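Local coordinates for sensor protein (Vibrio parahaemolyticus, PDB 3I9Y) that serves as the sensor domain of TorS, a receptor that responds to trimethylamine N-oxide and probably signals by ATP-dependent histidine phosphorylation, at residues A68-V73 with E259-V264; N79-L83 with L249-T253; R18-V23 with V41-L46. One frame throughout, in Å; residues are numbered along the deposited sequence.

Interaction 1: residues A68-V73 with E259-V264; sequences ALESNV and ELNSTV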
loop_
_atom_site.group_PDB
_atom_site.type_symbol
_atom_site.label_atom_id
_atom_site.label_comp_id
_atom_site.label_asym_id
_atom_site.label_seq_id
_atom_site.Cartn_x
_atom_site.Cartn_y
_atom_site.Cartn_z
ATOM N N ALA A 68 26.141 -3.763 -21.623
ATOM C CA ALA A 68 25.105 -2.851 -21.355
ATOM C C ALA A 68 23.745 -3.637 -21.420
ATOM O O ALA A 68 22.892 -3.532 -20.514
ATOM C CB ALA A 68 25.137 -1.623 -22.369
ATOM N N LEU A 69 23.528 -4.483 -22.397
ATOM C CA LEU A 69 22.298 -5.216 -22.466
ATOM C C LEU A 69 22.095 -6.155 -21.151
ATOM O O LEU A 69 20.998 -6.248 -20.624
ATOM C CB LEU A 69 22.322 -6.198 -23.623
ATOM C CG LEU A 69 21.082 -7.022 -23.852
ATOM C CD1 LEU A 69 20.025 -5.940 -24.306
ATOM C CD2 LEU A 69 21.235 -8.033 -25.059
ATOM N N GLU A 70 23.147 -6.804 -20.676
ATOM C CA GLU A 70 23.075 -7.715 -19.547
ATOM C C GLU A 70 22.725 -6.836 -18.313
ATOM O O GLU A 70 21.855 -7.254 -17.547
ATOM C CB GLU A 70 24.358 -8.370 -19.314
ATOM C CG GLU A 70 24.478 -9.041 -17.953
ATOM C CD GLU A 70 23.527 -10.318 -17.778
ATOM O OE1 GLU A 70 22.985 -10.837 -18.813
ATOM O OE2 GLU A 70 23.292 -10.769 -16.556
ATOM N N SER A 71 23.325 -5.648 -18.157
ATOM C CA SER A 71 22.981 -4.965 -16.998
ATOM C C SER A 71 21.476 -4.359 -17.185
ATOM O O SER A 71 20.666 -4.294 -16.178
ATOM C CB SER A 71 24.110 -3.966 -16.778
ATOM O OG SER A 71 23.537 -2.756 -16.565
ATOM N N ASN A 72 21.053 -3.948 -18.435
ATOM C CA ASN A 72 19.677 -3.474 -18.610
ATOM C C ASN A 72 18.698 -4.678 -18.212
ATOM O O ASN A 72 17.654 -4.411 -17.604
ATOM C CB ASN A 72 19.292 -3.151 -20.028
ATOM C CG ASN A 72 20.044 -2.000 -20.577
ATOM O OD1 ASN A 72 20.504 -1.061 -19.845
ATOM N ND2 ASN A 72 20.240 -2.048 -21.854
ATOM N N VAL A 73 19.015 -5.945 -18.544
ATOM C CA VAL A 73 18.157 -7.005 -18.260
ATOM C C VAL A 73 18.073 -7.275 -16.677
ATOM O O VAL A 73 16.947 -7.585 -16.124
ATOM C CB VAL A 73 18.623 -8.285 -18.996
ATOM C CG1 VAL A 73 17.927 -9.495 -18.525
ATOM C CG2 VAL A 73 18.430 -8.121 -20.511
ATOM N N GLU A 259 15.346 2.183 -21.553
ATOM C CA GLU A 259 16.749 1.918 -21.746
ATOM C C GLU A 259 17.037 0.489 -22.355
ATOM O O GLU A 259 18.004 0.317 -23.142
ATOM C CB GLU A 259 17.568 1.947 -20.450
ATOM C CG GLU A 259 17.708 3.343 -19.889
ATOM C CD GLU A 259 17.997 3.340 -18.236
ATOM O OE1 GLU A 259 18.724 2.359 -17.649
ATOM O OE2 GLU A 259 17.481 4.399 -17.563
ATOM N N LEU A 260 16.280 -0.542 -22.009
ATOM C CA LEU A 260 16.546 -1.811 -22.558
ATOM C C LEU A 260 16.348 -1.761 -24.173
ATOM O O LEU A 260 17.174 -2.349 -24.931
ATOM C CB LEU A 260 15.584 -2.808 -22.025
ATOM C CG LEU A 260 15.491 -4.118 -22.760
ATOM C CD1 LEU A 260 16.820 -4.793 -22.547
ATOM C CD2 LEU A 260 14.244 -5.078 -22.207
ATOM N N ASN A 261 15.260 -1.139 -24.646
ATOM C CA ASN A 261 14.967 -1.195 -26.069
ATOM C C ASN A 261 15.935 -0.256 -26.761
ATOM O O ASN A 261 16.342 -0.560 -27.817
ATOM C CB ASN A 261 13.535 -0.802 -26.341
ATOM C CG ASN A 261 12.589 -1.894 -25.817
ATOM O OD1 ASN A 261 12.126 -1.849 -24.638
ATOM N ND2 ASN A 261 12.443 -2.938 -26.593
ATOM N N SER A 262 16.424 0.761 -26.088
ATOM C CA SER A 262 17.354 1.646 -26.738
ATOM C C SER A 262 18.674 0.923 -26.928
ATOM O O SER A 262 19.332 1.081 -27.943
ATOM C CB SER A 262 17.505 2.871 -25.954
ATOM O OG SER A 262 18.852 3.175 -26.034
ATOM N N THR A 263 19.053 0.005 -26.036
ATOM C CA THR A 263 20.286 -0.806 -26.255
ATOM C C THR A 263 19.967 -1.870 -27.322
ATOM O O THR A 263 20.837 -2.194 -28.183
ATOM C CB THR A 263 20.663 -1.512 -24.986
ATOM O OG1 THR A 263 21.098 -0.537 -24.011
ATOM C CG2 THR A 263 21.794 -2.529 -25.133
ATOM N N VAL A 264 18.753 -2.471 -27.332
ATOM C CA VAL A 264 18.602 -3.456 -28.378
ATOM C C VAL A 264 18.518 -2.673 -29.764
ATOM O O VAL A 264 18.910 -3.217 -30.712
ATOM C CB VAL A 264 17.369 -4.499 -28.278
ATOM C CG1 VAL A 264 16.808 -4.526 -26.922
ATOM C CG2 VAL A 264 16.363 -4.290 -29.387
HETATM O O HOH W 1 19.102 -0.265 -17.331
#

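Interaction 2: residues N79-L83 with L249-T253; sequences NLAEL and LMQKT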
loop_
_atom_site.group_PDB
_atom_site.type_symbol
_atom_site.label_atom_id
_atom_site.label_comp_id
_atom_site.label_asym_id
_atom_site.label_seq_id
_atom_site.Cartn_x
_atom_site.Cartn_y
_atom_site.Cartn_z
ATOM N N ASN A 79 13.718 -4.846 -10.696
ATOM C CA ASN A 79 12.676 -3.868 -10.547
ATOM C C ASN A 79 11.326 -4.615 -10.482
ATOM O O ASN A 79 10.536 -4.343 -9.573
ATOM C CB ASN A 79 12.660 -2.943 -11.733
ATOM C CG ASN A 79 11.410 -2.107 -11.771
ATOM O OD1 ASN A 79 10.442 -2.443 -12.437
ATOM N ND2 ASN A 79 11.438 -1.002 -11.020
ATOM N N LEU A 80 11.112 -5.593 -11.324
ATOM C CA LEU A 80 9.912 -6.338 -11.287
ATOM C C LEU A 80 9.826 -7.236 -9.998
ATOM O O LEU A 80 8.660 -7.385 -9.472
ATOM C CB LEU A 80 9.630 -7.266 -12.502
ATOM C CG LEU A 80 9.569 -6.399 -13.841
ATOM C CD1 LEU A 80 9.558 -7.394 -15.142
ATOM C CD2 LEU A 80 8.267 -5.695 -14.046
ATOM N N ALA A 81 10.937 -7.780 -9.466
ATOM C CA ALA A 81 10.812 -8.689 -8.325
ATOM C C ALA A 81 10.516 -7.681 -7.198
ATOM O O ALA A 81 9.750 -8.056 -6.399
ATOM C CB ALA A 81 12.247 -9.317 -7.844
ATOM N N GLU A 82 11.092 -6.482 -7.145
ATOM C CA GLU A 82 10.827 -5.657 -6.033
ATOM C C GLU A 82 9.317 -5.158 -5.986
ATOM O O GLU A 82 8.702 -5.130 -4.900
ATOM C CB GLU A 82 11.758 -4.475 -5.990
ATOM C CG GLU A 82 11.514 -3.611 -4.849
ATOM C CD GLU A 82 12.638 -2.568 -4.668
ATOM O OE1 GLU A 82 13.728 -2.661 -5.334
ATOM O OE2 GLU A 82 12.440 -1.667 -3.817
ATOM N N LEU A 83 8.754 -4.838 -7.134
ATOM C CA LEU A 83 7.389 -4.398 -7.233
ATOM C C LEU A 83 6.576 -5.641 -6.796
ATOM O O LEU A 83 5.575 -5.519 -6.186
ATOM C CB LEU A 83 7.081 -4.170 -8.728
ATOM C CG LEU A 83 5.842 -3.360 -8.960
ATOM C CD1 LEU A 83 6.124 -1.926 -8.463
ATOM C CD2 LEU A 83 5.405 -3.340 -10.540
ATOM N N LEU A 249 8.812 2.959 -7.993
ATOM C CA LEU A 249 9.263 1.761 -8.652
ATOM C C LEU A 249 8.597 1.646 -10.071
ATOM O O LEU A 249 9.313 1.285 -11.021
ATOM C CB LEU A 249 9.001 0.556 -7.823
ATOM C CG LEU A 249 9.984 -0.381 -7.103
ATOM C CD1 LEU A 249 11.478 -0.071 -6.919
ATOM C CD2 LEU A 249 9.355 -0.705 -5.818
ATOM N N MET A 250 7.288 2.013 -10.197
ATOM C CA MET A 250 6.642 1.898 -11.475
ATOM C C MET A 250 7.219 2.933 -12.478
ATOM O O MET A 250 7.290 2.618 -13.645
ATOM C CB MET A 250 5.117 2.028 -11.418
ATOM C CG MET A 250 4.673 0.699 -10.755
ATOM S SD MET A 250 2.983 0.849 -10.336
ATOM C CE MET A 250 2.112 0.807 -11.814
ATOM N N GLN A 251 7.574 4.055 -12.032
ATOM C CA GLN A 251 8.171 5.086 -12.867
ATOM C C GLN A 251 9.522 4.498 -13.388
ATOM O O GLN A 251 9.823 4.556 -14.587
ATOM C CB GLN A 251 8.470 6.349 -12.002
ATOM C CG GLN A 251 9.247 7.447 -12.781
ATOM C CD GLN A 251 8.455 7.751 -14.143
ATOM O OE1 GLN A 251 7.141 7.866 -14.113
ATOM N NE2 GLN A 251 9.237 7.865 -15.350
ATOM N N LYS A 252 10.271 3.858 -12.506
ATOM C CA LYS A 252 11.561 3.269 -12.849
ATOM C C LYS A 252 11.312 2.134 -13.847
ATOM O O LYS A 252 12.045 1.965 -14.774
ATOM C CB LYS A 252 12.240 2.829 -11.594
ATOM C CG LYS A 252 13.654 2.755 -11.676
ATOM C CD LYS A 252 14.307 4.179 -11.323
ATOM C CE LYS A 252 15.907 4.230 -11.725
ATOM N NZ LYS A 252 16.992 4.542 -10.496
ATOM N N THR A 253 10.234 1.413 -13.770
ATOM C CA THR A 253 9.980 0.371 -14.753
ATOM C C THR A 253 9.913 0.982 -16.191
ATOM O O THR A 253 10.417 0.316 -17.169
ATOM C CB THR A 253 8.579 -0.260 -14.605
ATOM O OG1 THR A 253 8.401 -0.700 -13.228
ATOM C CG2 THR A 253 8.439 -1.510 -15.506
#

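Interaction 3: residues R18-V23 with V41-L46; sequences RIISSV and VLFEQL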
loop_
_atom_site.group_PDB
_atom_site.type_symbol
_atom_site.label_atom_id
_atom_site.label_comp_id
_atom_site.label_asym_id
_atom_site.label_seq_id
_atom_site.Cartn_x
_atom_site.Cartn_y
_atom_site.Cartn_z
ATOM N N ARG A 18 3.735 -4.969 -23.472
ATOM C CA ARG A 18 2.834 -5.769 -22.742
ATOM C C ARG A 18 3.143 -5.870 -21.204
ATOM O O ARG A 18 2.145 -5.903 -20.335
ATOM C CB ARG A 18 2.760 -7.191 -23.325
ATOM C CG ARG A 18 1.862 -6.974 -24.506
ATOM C CD ARG A 18 1.922 -7.934 -25.685
ATOM N NE ARG A 18 2.068 -9.210 -25.094
ATOM C CZ ARG A 18 1.943 -10.362 -25.758
ATOM N NH1 ARG A 18 1.659 -10.276 -27.079
ATOM N NH2 ARG A 18 2.061 -11.596 -25.028
ATOM N N ILE A 19 4.456 -5.960 -20.856
ATOM C CA ILE A 19 4.828 -6.128 -19.501
ATOM C C ILE A 19 4.450 -4.847 -18.791
ATOM O O ILE A 19 4.023 -4.910 -17.637
ATOM C CB ILE A 19 6.372 -6.389 -19.401
ATOM C CG1 ILE A 19 6.559 -7.931 -19.751
ATOM C CG2 ILE A 19 6.898 -6.104 -18.001
ATOM C CD1 ILE A 19 8.140 -8.135 -19.958
ATOM N N ILE A 20 4.682 -3.697 -19.442
ATOM C CA ILE A 20 4.331 -2.455 -18.830
ATOM C C ILE A 20 2.777 -2.436 -18.465
ATOM O O ILE A 20 2.457 -1.994 -17.350
ATOM C CB ILE A 20 4.734 -1.232 -19.680
ATOM C CG1 ILE A 20 6.236 -0.939 -19.419
ATOM C CG2 ILE A 20 4.025 0.119 -19.185
ATOM C CD1 ILE A 20 6.815 -0.139 -20.764
ATOM N N SER A 21 1.875 -2.911 -19.355
ATOM C CA SER A 21 0.470 -3.064 -18.957
ATOM C C SER A 21 0.287 -4.121 -17.844
ATOM O O SER A 21 -0.496 -3.810 -16.958
ATOM C CB SER A 21 -0.474 -3.550 -20.097
ATOM O OG SER A 21 -0.293 -2.375 -20.910
ATOM N N SER A 22 0.891 -5.327 -17.924
ATOM C CA SER A 22 0.763 -6.251 -16.830
ATOM C C SER A 22 1.252 -5.617 -15.503
ATOM O O SER A 22 0.680 -5.957 -14.458
ATOM C CB SER A 22 1.531 -7.572 -17.062
ATOM O OG SER A 22 0.971 -8.090 -18.242
ATOM N N VAL A 23 2.207 -4.723 -15.480
ATOM C CA VAL A 23 2.628 -4.111 -14.246
ATOM C C VAL A 23 1.401 -3.189 -13.693
ATOM O O VAL A 23 1.196 -3.100 -12.415
ATOM C CB VAL A 23 3.900 -3.240 -14.409
ATOM C CG1 VAL A 23 4.019 -2.243 -13.281
ATOM C CG2 VAL A 23 5.235 -4.111 -14.303
ATOM N N VAL A 41 0.526 -13.690 -15.141
ATOM C CA VAL A 41 0.762 -13.288 -16.466
ATOM C C VAL A 41 2.168 -12.505 -16.768
ATOM O O VAL A 41 2.761 -12.701 -17.844
ATOM C CB VAL A 41 -0.392 -12.656 -17.180
ATOM C CG1 VAL A 41 -1.738 -13.424 -16.912
ATOM C CG2 VAL A 41 -0.408 -11.367 -17.162
ATOM N N LEU A 42 2.602 -11.690 -15.854
ATOM C CA LEU A 42 3.704 -10.875 -15.979
ATOM C C LEU A 42 4.954 -11.787 -16.034
ATOM O O LEU A 42 5.834 -11.591 -16.830
ATOM C CB LEU A 42 3.715 -9.956 -14.820
ATOM C CG LEU A 42 4.836 -9.011 -14.643
ATOM C CD1 LEU A 42 4.811 -7.959 -15.702
ATOM C CD2 LEU A 42 4.286 -8.172 -13.415
ATOM N N PHE A 43 4.974 -12.855 -15.274
ATOM C CA PHE A 43 6.096 -13.782 -15.314
ATOM C C PHE A 43 6.110 -14.521 -16.643
ATOM O O PHE A 43 7.186 -14.739 -17.169
ATOM C CB PHE A 43 5.926 -14.777 -14.289
ATOM C CG PHE A 43 6.978 -15.869 -14.293
ATOM C CD1 PHE A 43 8.235 -15.616 -13.671
ATOM C CD2 PHE A 43 6.702 -17.121 -14.838
ATOM C CE1 PHE A 43 9.310 -16.637 -13.549
ATOM C CE2 PHE A 43 7.730 -18.180 -14.782
ATOM C CZ PHE A 43 9.041 -17.923 -14.121
ATOM N N GLU A 44 4.949 -14.894 -17.221
ATOM C CA GLU A 44 5.050 -15.592 -18.489
ATOM C C GLU A 44 5.668 -14.634 -19.606
ATOM O O GLU A 44 6.424 -15.067 -20.472
ATOM C CB GLU A 44 3.731 -15.884 -19.057
ATOM C CG GLU A 44 3.303 -17.212 -18.676
ATOM C CD GLU A 44 1.972 -17.566 -19.468
ATOM O OE1 GLU A 44 0.858 -17.331 -18.870
ATOM O OE2 GLU A 44 2.014 -18.002 -20.703
ATOM N N GLN A 45 5.246 -13.399 -19.586
ATOM C CA GLN A 45 5.655 -12.409 -20.552
ATOM C C GLN A 45 7.168 -12.064 -20.298
ATOM O O GLN A 45 7.936 -11.848 -21.253
ATOM C CB GLN A 45 4.796 -11.140 -20.470
ATOM C CG GLN A 45 3.232 -11.411 -20.817
ATOM C CD GLN A 45 2.441 -10.082 -20.533
ATOM O OE1 GLN A 45 2.829 -9.211 -19.715
ATOM N NE2 GLN A 45 1.396 -9.865 -21.280
ATOM N N LEU A 46 7.606 -12.023 -19.064
ATOM C CA LEU A 46 8.995 -11.728 -18.875
ATOM C C LEU A 46 9.865 -12.980 -19.454
ATOM O O LEU A 46 10.906 -12.766 -20.065
ATOM C CB LEU A 46 9.304 -11.547 -17.398
ATOM C CG LEU A 46 10.797 -11.560 -16.999
ATOM C CD1 LEU A 46 11.396 -10.211 -17.561
ATOM C CD2 LEU A 46 10.860 -11.522 -15.341
HETATM O O HOH W 2 -0.175 -7.468 -20.691
#

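Interaction 1: residues A68-V73 with E259-V264
A68 begins the contact: its methyl CB lies 4.4 Å from CG2 of T263. The segments, on helices 63-114 and 232-267, run nearly antiparallel, 158° apart, as neighbours in one of the two stacked four-helix bundles of the TorS sensor domain.

L69 comes next and reaches further. Its CD1 lies 3.8 Å from CD1 of L260 and also touches CG2 of T263. The same methyl loosely approaches CG1 of V264. L69 and V264 both continue onto helix 32-58, where L69 meets I53 and V264 meets L56. This is the side that faces the bundle interior.

One turn on, the CB of N72 is directed toward the partner helix. Its CG is turned to the backbone N side, opposite the carbonyl carbon (chi1 -66°). The amide ND2 then meets OG1 of T263 in a weak hydrogen bond of 2.8 Å, bent to 142° at the hydrogen. T263 comes from the opposite direction. Its CG2 is swung toward L69, leaving OG1 for the amide. Nearer its own backbone, CB of N72 packs on CD1 of L260 at 3.9 Å. On the other side of the amide group, water 1 lies 3.0 Å from OD1 of N72 and 2.7 Å from OE1 of E259, between the two at the exposed margin.

V73 closes the segment with CG2 against CD1 of L260. The chemistry is therefore graded. Leucine and valine methyls fill the inner side, one amide-hydroxyl pair sits in the middle, and a carboxylate with a water beside it forms the outer edge.

Interaction 2: residues N79-L83 with L249-T253
The amide of N79 turns both of its polar atoms to the partner helix. ND2 donates to the backbone O of L249 at 3.1 Å, and this acceptor lies almost in the amide plane. OD1 lies 2.8 Å from OG1 of T253. On one side of the amide plane is CD1 of L249; on the other, next to ND2, is CB of K252. The second flat group is the carboxylate of E82. CD1 of L249 sits over one of its faces, 3.6 Å from CD of E82, and CD2 of the same leucine packs against CG.

These residues join helices 63-114 and 232-267 as antiparallel neighbours of a four-helix bundle, with an angle of 155° between the two segments. N79 reaches across because its CG is directed opposite the backbone N (chi1 167°). The chain of E82 is extended and crosses L249 at about a right angle. Its OE2 is hydrogen-bonded to Q245, one turn before L249, so the carboxylate is held over the L249 methyls by a polar partner on the same helix.

L83 covers the inner side. Its CD1 touches CB of L249 and lies 3.8 Å from CG of M250. The L83 and M250 side chains meet at about a right angle, and both also rest on V23 of helix 5-27. L80 adds a looser touch, CD2 to CG2 of T253 at 4.4 Å.

The carbonyl of L249 carries a double load. It keeps its helical bond from N of T253 and takes the N79 amide as well, at a donor tilt of 33° from the carbonyl plane. OG1 of T253 is 3.1 Å from the same O, so its single proton may go there or to OD1 of N79.

Interaction 3: residues R18-V23 with V41-L46
S22 and Q45 form the polar centre of this contact. OG of S22 donates to OE1 of Q45 in a short bond of 2.6 Å, approaching from above the carbonyl plane, 35° out of it. Two torsions make the meeting possible. In Q45, CG stands opposite the carbonyl carbon (chi1 -63°) and the chain beyond is extended, which carries the amide across to helix 5-27. In S22, OG takes the same setting relative to its own backbone (chi1 -59°).

Water 2 completes a small ring. It donates to OG of S22 at 2.8 Å and accepts from NE2 of Q45 at 2.9 Å. Both ends of the amide are thus engaged, which should fix its rotation. R18 lies along the outer side. Its CB is 3.6 Å from NE2 of Q45, and its side chain crosses the glutamine at about a right angle. NH1 of R18 has a long, weak ion pair with E14.

The aliphatic stem of Q45 slides past I19 in the reverse direction, with CB of Q45 against CG1 of I19. The two branches of I19 divide the rest. CG2 meets CD1 of L42 at 3.6 Å, and CD1 goes on to CA of L46 at 3.8 Å. CD1 of L42 also packs on CB of S22 and, more loosely, on CG2 of V23.

Helices 5-27 and 32-58 form an antiparallel helical hairpin of the bundle. Its seam combines a leucine-isoleucine interior with a serine-glutamine-water unit in which OG, OE1 and NE2 each have a partner.

From the N terminus, helix 5-27 turns back into helix 32-58, and interaction 3 closes this short hairpin. Helix 63-114 follows. Interaction 1 joins its beginning to helix 232-267, near the end of the modelled chain. Interaction 2 joins the same two helices further along and is nested inside the long loop closed by interaction 1. That loop includes the unmodelled residues 118-156. Interaction 3 is in series with both. Interactions 2 and 3 touch directly, where V23 packs on L80, L83 and M250. Their centres are about 12 Å apart. Interaction 1 touches neither. Together the three contacts tie four helices into one bundle.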